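Local structure of N-alpha-acetyltransferase (Sulfolobus solfataricus P2, 4R3L) at residues K27-T32 with V63-P68; S82-G87 with A121-L126; E127-N132 with Y154-D159. The protein transfers the acetyl group of acetyl-CoA to the free alpha-amino group of protein N-termini, with a preference for N-terminal serine. All coordinates share one frame; numbering follows the deposited sequence.

Contact 1 (K27-T32 with V63-P68); sequences KINRLT and VGYIMP
Tyr65 reaches out of strand 61-72 to Asn29 and Ile28 of helix 22-32, one of the helices packed on the central sheet of the GNAT fold. The local axes of helix and strand cross almost perpendicularly, at 94°, and Tyr65, Ile28 and Asn29 bridge the 9.1 Å between them. Followed outward, the tyrosine has its CB pointing toward the helix, and chi1 of 71° sets CG between the backbone N and the carbonyl carbon. The CD2-CE2 edge of the ring meets Ile28: the methyl CG2 sits near the ring plane, with CG2 and Tyr65 CE2 3.9 Å apart, so this is an edge contact and not a stack. At the tip, Tyr65 OH accepts from Asn29 ND2 at 3.1 Å, through a bent bond (138° at the hydrogen), and Asn29 CB comes within 3.3 Å of Tyr65 OH. Ser91 OG on the neighbouring strand is also hydrogen-bonded to this hydroxyl, while Asn29 ND2 additionally serves Glu35 O. An alanine in place of Asn29 would probably leave Tyr65 OH with Ser91 but without its helix partner, and Glu35 O without its amide donor. Ile28 makes the second bridge with its other branch: CD1 rests against the peptide link between Val63 and Gly64, 3.7 Å from Gly64 N, a van der Waals contact of a methyl with the peptide group. Past Asn29 the helix runs on to Thr32, which touches coenzyme A. At the amide oxygen, Arg30 NH1 donates to Asn29 OD1 at 3.0 Å, the oxygen lying in the guanidinium plane.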
loop_
_atom_site.group_PDB
_atom_site.type_symbol
_atom_site.label_atom_id
_atom_site.label_comp_id
_atom_site.label_asym_id
_atom_site.label_seq_id
_atom_site.Cartn_x
_atom_site.Cartn_y
_atom_site.Cartn_z
ATOM N N LYS A 27 -15.644 -0.672 1.991
ATOM C CA LYS A 27 -16.313 -1.848 1.455
ATOM C C LYS A 27 -15.325 -2.819 0.826
ATOM O O LYS A 27 -15.361 -4.019 1.094
ATOM C CB LYS A 27 -17.358 -1.446 0.416
ATOM C CG LYS A 27 -17.889 -2.621 -0.407
ATOM C CD LYS A 27 -18.488 -2.163 -1.736
ATOM C CE LYS A 27 -17.883 -2.937 -2.906
ATOM N NZ LYS A 27 -18.604 -2.672 -4.188
ATOM N N ILE A 28 -14.445 -2.290 -0.019
ATOM C CA ILE A 28 -13.409 -3.097 -0.660
ATOM C C ILE A 28 -12.505 -3.753 0.380
ATOM O O ILE A 28 -12.186 -4.941 0.312
ATOM C CB ILE A 28 -12.557 -2.231 -1.611
ATOM C CG1 ILE A 28 -13.420 -1.736 -2.775
ATOM C CG2 ILE A 28 -11.362 -3.025 -2.129
ATOM C CD1 ILE A 28 -12.748 -0.676 -3.635
ATOM N N ASN A 29 -12.099 -2.961 1.360
ATOM C CA ASN A 29 -11.233 -3.443 2.415
ATOM C C ASN A 29 -11.909 -4.586 3.185
ATOM O O ASN A 29 -11.295 -5.626 3.442
ATOM C CB ASN A 29 -10.875 -2.276 3.336
ATOM C CG ASN A 29 -10.123 -2.706 4.570
ATOM O OD1 ASN A 29 -10.690 -2.765 5.657
ATOM N ND2 ASN A 29 -8.831 -2.971 4.420
ATOM N N ARG A 30 -13.183 -4.391 3.521
ATOM C CA ARG A 30 -13.941 -5.398 4.259
ATOM C C ARG A 30 -14.042 -6.703 3.475
ATOM O O ARG A 30 -13.966 -7.785 4.053
ATOM C CB ARG A 30 -15.341 -4.881 4.602
ATOM C CG ARG A 30 -15.364 -3.650 5.512
ATOM C CD ARG A 30 -14.558 -3.839 6.795
ATOM N NE ARG A 30 -14.825 -2.773 7.771
ATOM C CZ ARG A 30 -13.969 -1.804 8.092
ATOM N NH1 ARG A 30 -12.762 -1.742 7.524
ATOM N NH2 ARG A 30 -14.322 -0.888 8.989
ATOM N N LEU A 31 -14.172 -6.600 2.155
ATOM C CA LEU A 31 -14.324 -7.777 1.304
ATOM C C LEU A 31 -13.016 -8.498 0.963
ATOM O O LEU A 31 -13.029 -9.688 0.639
ATOM C CB LEU A 31 -15.017 -7.390 -0.001
ATOM C CG LEU A 31 -16.511 -7.078 0.071
ATOM C CD1 LEU A 31 -16.994 -6.487 -1.244
ATOM C CD2 LEU A 31 -17.287 -8.333 0.406
ATOM N N THR A 32 -11.892 -7.793 1.022
ATOM C CA THR A 32 -10.663 -8.341 0.457
ATOM C C THR A 32 -9.548 -8.539 1.464
ATOM O O THR A 32 -8.576 -9.225 1.173
ATOM C CB THR A 32 -10.114 -7.445 -0.675
ATOM O OG1 THR A 32 -9.799 -6.156 -0.144
ATOM C CG2 THR A 32 -11.127 -7.292 -1.780
ATOM N N VAL A 63 -12.832 0.624 -7.623
ATOM C CA VAL A 63 -12.615 -0.816 -7.651
ATOM C C VAL A 63 -11.295 -1.230 -6.998
ATOM O O VAL A 63 -10.999 -2.419 -6.880
ATOM C CB VAL A 63 -12.639 -1.361 -9.090
ATOM C CG1 VAL A 63 -14.008 -1.129 -9.705
ATOM C CG2 VAL A 63 -11.526 -0.709 -9.932
ATOM N N GLY A 64 -10.504 -0.256 -6.567
ATOM C CA GLY A 64 -9.241 -0.560 -5.919
ATOM C C GLY A 64 -8.674 0.676 -5.272
ATOM O O GLY A 64 -9.108 1.782 -5.587
ATOM N N TYR A 65 -7.725 0.506 -4.351
ATOM C CA TYR A 65 -7.128 1.673 -3.725
ATOM C C TYR A 65 -5.764 1.333 -3.186
ATOM O O TYR A 65 -5.432 0.156 -2.996
ATOM C CB TYR A 65 -8.032 2.203 -2.592
ATOM C CG TYR A 65 -8.047 1.281 -1.402
ATOM C CD1 TYR A 65 -7.144 1.445 -0.364
ATOM C CD2 TYR A 65 -8.952 0.226 -1.327
ATOM C CE1 TYR A 65 -7.147 0.587 0.729
ATOM C CE2 TYR A 65 -8.956 -0.644 -0.243
ATOM C CZ TYR A 65 -8.044 -0.465 0.772
ATOM O OH TYR A 65 -8.049 -1.314 1.863
ATOM N N ILE A 66 -4.983 2.368 -2.909
ATOM C CA ILE A 66 -3.747 2.203 -2.169
ATOM C C ILE A 66 -3.649 3.315 -1.140
ATOM O O ILE A 66 -3.778 4.488 -1.472
ATOM C CB ILE A 66 -2.501 2.207 -3.098
ATOM C CG1 ILE A 66 -1.221 1.987 -2.278
ATOM C CG2 ILE A 66 -2.419 3.502 -3.927
ATOM C CD1 ILE A 66 0.026 1.767 -3.156
ATOM N N MET A 67 -3.439 2.927 0.117
ATOM C CA MET A 67 -3.364 3.888 1.216
ATOM C C MET A 67 -1.963 3.918 1.785
ATOM O O MET A 67 -1.477 2.898 2.266
ATOM C CB MET A 67 -4.377 3.513 2.316
ATOM C CG MET A 67 -4.237 4.328 3.565
ATOM S SD MET A 67 -5.690 4.129 4.660
ATOM C CE MET A 67 -5.592 2.380 5.040
ATOM N N PRO A 68 -1.307 5.089 1.739
ATOM C CA PRO A 68 0.084 5.237 2.145
ATOM C C PRO A 68 0.237 5.836 3.540
ATOM O O PRO A 68 -0.719 6.398 4.088
ATOM C CB PRO A 68 0.619 6.219 1.100
ATOM C CG PRO A 68 -0.530 7.197 0.991
ATOM C CD PRO A 68 -1.803 6.336 1.117
#

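Contact 2 (S82-G87 with A121-L126); sequences SLVRKG and AEEIYL
Ala121 sets its CB against the backbone of the facing strand, 3.8 Å from Gly87 N. Glu122 N then donates to Arg85 O at 2.8 Å in an almost straight bond (177°). The side chains of Glu122 and Val84 cross obliquely, with Glu122 OE1 3.4 Å from Val84 CB and close to both valine methyls. Glu123 turns its carbonyl to Gly87: Gly87 N donates to Glu123 O at 2.9 Å, nearly along the C=O axis. Its side chain, with CG between backbone N and carbonyl carbon (chi1 64°), runs beside Lys86 in the same direction, and Glu123 OE2 lies 3.7 Å from Lys86 CD. The charges themselves stay 5.6 Å apart between Lys86 NZ and Glu123 OE2; NZ is hydrogen-bonded to Phe74 O, and OE2 to Asn76 N. Ile124 adds a CA-H...O contact, its CA 3.2 Å from Gly87 O. That same oxygen takes Tyr125 N at 2.9 Å, so Gly87 is gripped at both its N and its O. The Tyr125 ring edge meets Lys86 CB, while the ring stacks with His88 and its hydroxyl bonds Glu71. The bonds from Gly87 N to Glu123 O and from Tyr125 N to Gly87 O make Gly87 and Ile124 a parallel bridge, joining the two strands of the beta-alpha-beta unit that runs through helix 103-119 in the GNAT fold.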
loop_
_atom_site.group_PDB
_atom_site.type_symbol
_atom_site.label_atom_id
_atom_site.label_comp_id
_atom_site.label_asym_id
_atom_site.label_seq_id
_atom_site.Cartn_x
_atom_site.Cartn_y
_atom_site.Cartn_z
ATOM N N SER A 82 20.647 4.206 9.911
ATOM C CA SER A 82 20.668 5.377 9.035
ATOM C C SER A 82 19.261 5.966 8.917
ATOM O O SER A 82 18.325 5.244 8.577
ATOM C CB SER A 82 21.203 4.988 7.655
ATOM O OG SER A 82 20.995 6.015 6.704
ATOM N N LEU A 83 19.109 7.259 9.198
ATOM C CA LEU A 83 17.790 7.901 9.172
ATOM C C LEU A 83 17.380 8.366 7.776
ATOM O O LEU A 83 18.113 9.098 7.122
ATOM C CB LEU A 83 17.759 9.092 10.130
ATOM C CG LEU A 83 17.858 8.749 11.619
ATOM C CD1 LEU A 83 18.167 9.995 12.442
ATOM C CD2 LEU A 83 16.580 8.086 12.115
ATOM N N VAL A 84 16.195 7.945 7.334
ATOM C CA VAL A 84 15.710 8.259 5.990
ATOM C C VAL A 84 14.210 8.569 5.986
ATOM O O VAL A 84 13.482 8.196 6.909
ATOM C CB VAL A 84 15.960 7.087 5.006
ATOM C CG1 VAL A 84 17.447 6.797 4.848
ATOM C CG2 VAL A 84 15.220 5.836 5.469
ATOM N N ARG A 85 13.748 9.258 4.949
ATOM C CA ARG A 85 12.309 9.405 4.720
ATOM C C ARG A 85 11.778 8.156 4.024
ATOM O O ARG A 85 12.365 7.693 3.042
ATOM C CB ARG A 85 12.007 10.641 3.870
ATOM C CG ARG A 85 12.528 11.933 4.460
ATOM C CD ARG A 85 11.446 12.655 5.216
ATOM N NE ARG A 85 10.300 12.963 4.366
ATOM C CZ ARG A 85 9.342 13.818 4.707
ATOM N NH1 ARG A 85 9.415 14.445 5.873
ATOM N NH2 ARG A 85 8.320 14.053 3.888
ATOM N N LYS A 86 10.679 7.606 4.535
ATOM C CA LYS A 86 10.170 6.330 4.045
ATOM C C LYS A 86 8.703 6.438 3.651
ATOM O O LYS A 86 7.917 7.075 4.356
ATOM C CB LYS A 86 10.310 5.241 5.119
ATOM C CG LYS A 86 11.697 5.099 5.723
ATOM C CD LYS A 86 11.728 4.019 6.806
ATOM C CE LYS A 86 11.136 4.499 8.133
ATOM N NZ LYS A 86 11.376 3.487 9.203
ATOM N N GLY A 87 8.327 5.791 2.552
ATOM C CA GLY A 87 6.922 5.659 2.220
ATOM C C GLY A 87 6.501 4.245 2.575
ATOM O O GLY A 87 7.217 3.289 2.313
ATOM N N ALA A 121 10.571 10.677 -0.157
ATOM C CA ALA A 121 10.885 9.337 0.313
ATOM C C ALA A 121 12.073 8.732 -0.435
ATOM O O ALA A 121 12.227 8.930 -1.647
ATOM C CB ALA A 121 9.657 8.437 0.183
ATOM N N GLU A 122 12.902 7.988 0.289
ATOM C CA GLU A 122 14.090 7.354 -0.277
ATOM C C GLU A 122 13.861 5.849 -0.448
ATOM O O GLU A 122 14.575 5.167 -1.191
ATOM C CB GLU A 122 15.310 7.651 0.622
ATOM C CG GLU A 122 16.572 6.829 0.368
ATOM C CD GLU A 122 16.575 5.500 1.117
ATOM O OE1 GLU A 122 15.763 5.337 2.053
ATOM O OE2 GLU A 122 17.385 4.616 0.758
ATOM N N GLU A 123 12.839 5.331 0.234
ATOM C CA GLU A 123 12.466 3.934 0.078
ATOM C C GLU A 123 10.963 3.762 0.234
ATOM O O GLU A 123 10.297 4.612 0.813
ATOM C CB GLU A 123 13.203 3.056 1.085
ATOM C CG GLU A 123 12.870 3.329 2.550
ATOM C CD GLU A 123 13.059 2.089 3.407
ATOM O OE1 GLU A 123 12.427 1.061 3.086
ATOM O OE2 GLU A 123 13.841 2.126 4.382
ATOM N N ILE A 124 10.433 2.675 -0.314
ATOM C CA ILE A 124 9.036 2.326 -0.104
ATOM C C ILE A 124 9.049 0.933 0.486
ATOM O O ILE A 124 9.855 0.103 0.085
ATOM C CB ILE A 124 8.188 2.374 -1.411
ATOM C CG1 ILE A 124 6.774 1.852 -1.158
ATOM C CG2 ILE A 124 8.820 1.529 -2.522
ATOM C CD1 ILE A 124 5.809 2.050 -2.310
ATOM N N TYR A 125 8.195 0.677 1.468
ATOM C CA TYR A 125 8.093 -0.673 1.982
ATOM C C TYR A 125 6.682 -1.011 2.430
ATOM O O TYR A 125 5.794 -0.150 2.478
ATOM C CB TYR A 125 9.068 -0.882 3.146
ATOM C CG TYR A 125 8.644 -0.234 4.449
ATOM C CD1 TYR A 125 8.101 -0.992 5.477
ATOM C CD2 TYR A 125 8.794 1.129 4.651
ATOM C CE1 TYR A 125 7.731 -0.422 6.664
ATOM C CE2 TYR A 125 8.421 1.717 5.853
ATOM C CZ TYR A 125 7.889 0.935 6.849
ATOM O OH TYR A 125 7.510 1.506 8.037
ATOM N N LEU A 126 6.491 -2.281 2.753
ATOM C CA LEU A 126 5.186 -2.793 3.123
ATOM C C LEU A 126 5.363 -4.112 3.835
ATOM O O LEU A 126 6.453 -4.688 3.826
ATOM C CB LEU A 126 4.304 -2.968 1.883
ATOM C CG LEU A 126 4.913 -3.856 0.789
ATOM C CD1 LEU A 126 4.648 -5.362 0.994
ATOM C CD2 LEU A 126 4.444 -3.418 -0.589
#

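Contact 3 (E127-N132 with Y154-D159); sequences EVRVSN and YADGED. With COA (coenzyme A), chain C.
Arg129, Asp156 and Glu158 form a salt-bridge network. Arg129 NH1 donates to Glu158 OE2, which lies close to the guanidinium plane; their 2.5 Å separation is shorter than expected, and its exact length is doubtful. The same NH1 meets Asp156 tip to tip, 3.1 Å from Asp156 OD1, with guanidinium and carboxylate planes turned 80° apart. Asp156 OD1 also takes the backbone N of Glu158 in an Asx turn, the two donors arriving from opposite faces of its plane. Water 1 accepts from Arg129 NH2 and from Asp156 N, tying the other branch of the guanidinium to the turn.

Aromatic contact holds the arginine from one side. Its guanidinium lies on the Tyr154 ring, centres 4.3 Å apart and planes at 24°, an off-centre cation-pi stack, and Arg129 CG makes a CH-pi contact over the same ring. Tyr154 binds substrate, and the loop that carries it joins strands 145-150 and 160-166 of the GNAT sheet; the bound peptide packs on Tyr154 and on Glu127, a zinc-binding residue whose OE1 is hydrogen-bonded to His88.

Further hydrogen bonds fasten the turn from Arg129 to Asn132. Glu158 CG is anti to the backbone N (chi1 -174°) and the chain is extended beyond it, with OE1 accepting from Ser131 OG through its syn lone pair. Val130 N bonds Asp159 O at 3.3 Å.

Coenzyme A is met by Val128, whose CB points away from loop 154-159 and which packs on the thiol sulfur, and by Asn132 at the helix N-cap, where Asn132 ND2 donates to O5P of the cofactor at 2.9 Å.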
loop_
_atom_site.group_PDB
_atom_site.type_symbol
_atom_site.label_atom_id
_atom_site.label_comp_id
_atom_site.label_asym_id
_atom_site.label_seq_id
_atom_site.Cartn_x
_atom_site.Cartn_y
_atom_site.Cartn_z
ATOM N N GLU A 127 4.280 -4.593 4.426
ATOM C CA GLU A 127 4.249 -5.924 5.013
ATOM C C GLU A 127 3.292 -6.809 4.211
ATOM O O GLU A 127 2.250 -6.338 3.759
ATOM C CB GLU A 127 3.815 -5.851 6.478
ATOM C CG GLU A 127 4.870 -5.310 7.438
ATOM C CD GLU A 127 4.927 -3.798 7.495
ATOM O OE1 GLU A 127 3.907 -3.140 7.200
ATOM O OE2 GLU A 127 5.999 -3.262 7.855
ATOM N N VAL A 128 3.623 -8.083 4.007
ATOM C CA VAL A 128 2.675 -8.966 3.314
ATOM C C VAL A 128 2.661 -10.365 3.954
ATOM O O VAL A 128 3.710 -10.871 4.310
ATOM C CB VAL A 128 3.007 -9.060 1.806
ATOM C CG1 VAL A 128 4.434 -9.534 1.584
ATOM C CG2 VAL A 128 2.016 -9.954 1.077
ATOM N N ARG A 129 1.478 -10.957 4.135
ATOM C CA ARG A 129 1.386 -12.323 4.673
ATOM C C ARG A 129 2.227 -13.281 3.842
ATOM O O ARG A 129 2.184 -13.237 2.621
ATOM C CB ARG A 129 -0.069 -12.815 4.705
ATOM C CG ARG A 129 -0.924 -12.187 5.774
ATOM C CD ARG A 129 -2.320 -12.818 5.827
ATOM N NE ARG A 129 -3.183 -12.158 6.806
ATOM C CZ ARG A 129 -3.388 -12.601 8.045
ATOM N NH1 ARG A 129 -2.792 -13.714 8.460
ATOM N NH2 ARG A 129 -4.190 -11.934 8.874
ATOM N N VAL A 130 2.989 -14.152 4.492
ATOM C CA VAL A 130 3.828 -15.106 3.758
ATOM C C VAL A 130 3.013 -16.052 2.864
ATOM O O VAL A 130 3.550 -16.661 1.940
ATOM C CB VAL A 130 4.697 -15.936 4.724
ATOM C CG1 VAL A 130 5.662 -15.024 5.463
ATOM C CG2 VAL A 130 3.816 -16.708 5.711
ATOM N N SER A 131 1.716 -16.165 3.123
ATOM C CA SER A 131 0.856 -17.004 2.293
ATOM C C SER A 131 0.255 -16.248 1.095
ATOM O O SER A 131 -0.345 -16.853 0.205
ATOM C CB SER A 131 -0.271 -17.606 3.139
ATOM O OG SER A 131 -1.007 -16.590 3.806
ATOM N N ASN A 132 0.419 -14.928 1.074
ATOM C CA ASN A 132 -0.228 -14.107 0.055
ATOM C C ASN A 132 0.535 -14.167 -1.261
ATOM O O ASN A 132 1.209 -13.206 -1.643
ATOM C CB ASN A 132 -0.345 -12.657 0.533
ATOM C CG ASN A 132 -1.389 -11.870 -0.240
ATOM O OD1 ASN A 132 -1.784 -12.248 -1.345
ATOM N ND2 ASN A 132 -1.842 -10.769 0.340
ATOM N N TYR A 154 0.877 -10.806 12.145
ATOM C CA TYR A 154 -0.588 -10.705 12.040
ATOM C C TYR A 154 -1.271 -11.253 13.282
ATOM O O TYR A 154 -0.669 -12.022 14.035
ATOM C CB TYR A 154 -1.068 -11.397 10.768
ATOM C CG TYR A 154 -0.531 -10.665 9.557
ATOM C CD1 TYR A 154 -1.176 -9.538 9.052
ATOM C CD2 TYR A 154 0.665 -11.051 8.973
ATOM C CE1 TYR A 154 -0.656 -8.839 7.964
ATOM C CE2 TYR A 154 1.184 -10.370 7.902
ATOM C CZ TYR A 154 0.529 -9.265 7.400
ATOM O OH TYR A 154 1.086 -8.611 6.324
ATOM N N ALA A 155 -2.516 -10.829 13.508
ATOM C CA ALA A 155 -3.222 -11.147 14.744
ATOM C C ALA A 155 -3.297 -12.658 14.990
ATOM O O ALA A 155 -3.179 -13.115 16.125
ATOM C CB ALA A 155 -4.614 -10.539 14.722
ATOM N N ASP A 156 -3.459 -13.429 13.920
ATOM C CA ASP A 156 -3.546 -14.875 14.046
ATOM C C ASP A 156 -2.176 -15.541 14.208
ATOM O O ASP A 156 -2.085 -16.765 14.266
ATOM C CB ASP A 156 -4.279 -15.474 12.837
ATOM C CG ASP A 156 -3.552 -15.235 11.519
ATOM O OD1 ASP A 156 -2.600 -14.425 11.471
ATOM O OD2 ASP A 156 -3.951 -15.860 10.516
ATOM N N GLY A 157 -1.117 -14.741 14.285
ATOM C CA GLY A 157 0.225 -15.283 14.461
ATOM C C GLY A 157 1.010 -15.480 13.178
ATOM O O GLY A 157 2.203 -15.790 13.217
ATOM N N GLU A 158 0.357 -15.306 12.032
ATOM C CA GLU A 158 1.040 -15.520 10.756
ATOM C C GLU A 158 2.194 -14.539 10.584
ATOM O O GLU A 158 2.105 -13.378 10.999
ATOM C CB GLU A 158 0.061 -15.413 9.582
ATOM C CG GLU A 158 0.706 -15.772 8.251
ATOM C CD GLU A 158 -0.283 -15.877 7.107
ATOM O OE1 GLU A 158 0.129 -16.354 6.023
ATOM O OE2 GLU A 158 -1.457 -15.485 7.289
ATOM N N ASP A 159 3.295 -15.014 10.004
ATOM C CA ASP A 159 4.452 -14.161 9.747
ATOM C C ASP A 159 4.207 -13.237 8.546
ATOM O O ASP A 159 3.394 -13.555 7.681
ATOM C CB ASP A 159 5.699 -14.991 9.482
ATOM C CG ASP A 159 6.131 -15.810 10.679
ATOM O OD1 ASP A 159 5.906 -15.379 11.838
ATOM O OD2 ASP A 159 6.716 -16.886 10.440
HETATM N N1A COA C . -0.898 -15.190 -9.164
HETATM C C2A COA C . 0.342 -14.997 -9.660
HETATM N N3A COA C . 0.788 -13.768 -9.929
HETATM C C4A COA C . -0.007 -12.675 -9.710
HETATM C C5A COA C . -1.288 -12.840 -9.203
HETATM C C6A COA C . -1.729 -14.144 -8.929
HETATM N N6A COA C . -3.068 -14.364 -8.393
HETATM N N7A COA C . -1.852 -11.575 -9.084
HETATM C C8A COA C . -0.933 -10.667 -9.514
HETATM N N9A COA C . 0.189 -11.315 -9.886
HETATM C C1B COA C . 1.418 -10.715 -10.433
HETATM C C2B COA C . 1.546 -11.048 -11.867
HETATM O O2B COA C . 2.876 -11.087 -12.242
HETATM C C3B COA C . 0.923 -9.916 -12.511
HETATM O O3B COA C . 1.326 -9.866 -13.822
HETATM P P3B COA C . 0.412 -10.488 -14.934
HETATM O O7A COA C . 0.829 -9.966 -16.308
HETATM O O8A COA C . -0.991 -10.099 -14.683
HETATM O O9A COA C . 0.528 -11.982 -14.903
HETATM C C4B COA C . 1.458 -8.802 -11.710
HETATM O O4B COA C . 1.403 -9.277 -10.388
HETATM C C5B COA C . 0.620 -7.597 -11.804
HETATM O O5B COA C . -0.608 -7.733 -11.145
HETATM P P1A COA C . -1.769 -6.661 -11.140
HETATM O O1A COA C . -2.787 -6.956 -12.208
HETATM O O2A COA C . -1.194 -5.310 -11.262
HETATM O O3A COA C . -2.437 -6.915 -9.712
HETATM P P2A COA C . -3.978 -6.864 -9.379
HETATM O O4A COA C . -4.704 -8.117 -9.843
HETATM O O5A COA C . -4.595 -5.620 -9.933
HETATM O O6A COA C . -4.095 -6.797 -7.777
HETATM C CBP COA C . -3.631 -7.652 -5.538
HETATM C CCP COA C . -3.177 -7.496 -7.021
HETATM C CDP COA C . -2.627 -8.497 -4.800
HETATM C CEP COA C . -3.697 -6.251 -4.934
HETATM C CAP COA C . -4.995 -8.302 -5.596
HETATM O OAP COA C . -4.941 -9.697 -5.900
HETATM C C9P COA C . -5.807 -8.187 -4.319
HETATM O O9P COA C . -6.499 -7.160 -4.089
HETATM N N8P COA C . -5.846 -9.253 -3.341
HETATM C C7P COA C . -6.615 -9.181 -2.103
HETATM C C6P COA C . -6.148 -8.041 -1.153
HETATM C C5P COA C . -4.648 -8.090 -0.873
HETATM O O5P COA C . -4.135 -9.193 -0.552
HETATM N N4P COA C . -3.833 -6.881 -1.004
HETATM C C3P COA C . -2.406 -6.930 -0.752
HETATM C C2P COA C . -1.939 -7.176 0.676
HETATM S S1P COA C . -0.258 -6.823 1.079
HETATM O O HOH W 1 -4.927 -12.088 11.374
#

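All three contacts draw on the same mixed sheet, but from different places. Contact 1 is fully buried and joins a helix to a strand through an isoleucine and a small polar cluster. Contacts 2 and 3 are partly buried. They share strand 123-129: 121-126 pairs with a neighbouring strand mainly by backbone hydrogen bonds, whereas the following 127-132 ends in a turn gripped by charged side chains of a loop. Ion pairing therefore dominates only in contact 3, near the surface; this contact meets the bound peptide and, like Thr32 in contact 1, coenzyme A. Contacts 1 and 2 lie on opposite sides of the chain's centre, about 23 Å apart between centres.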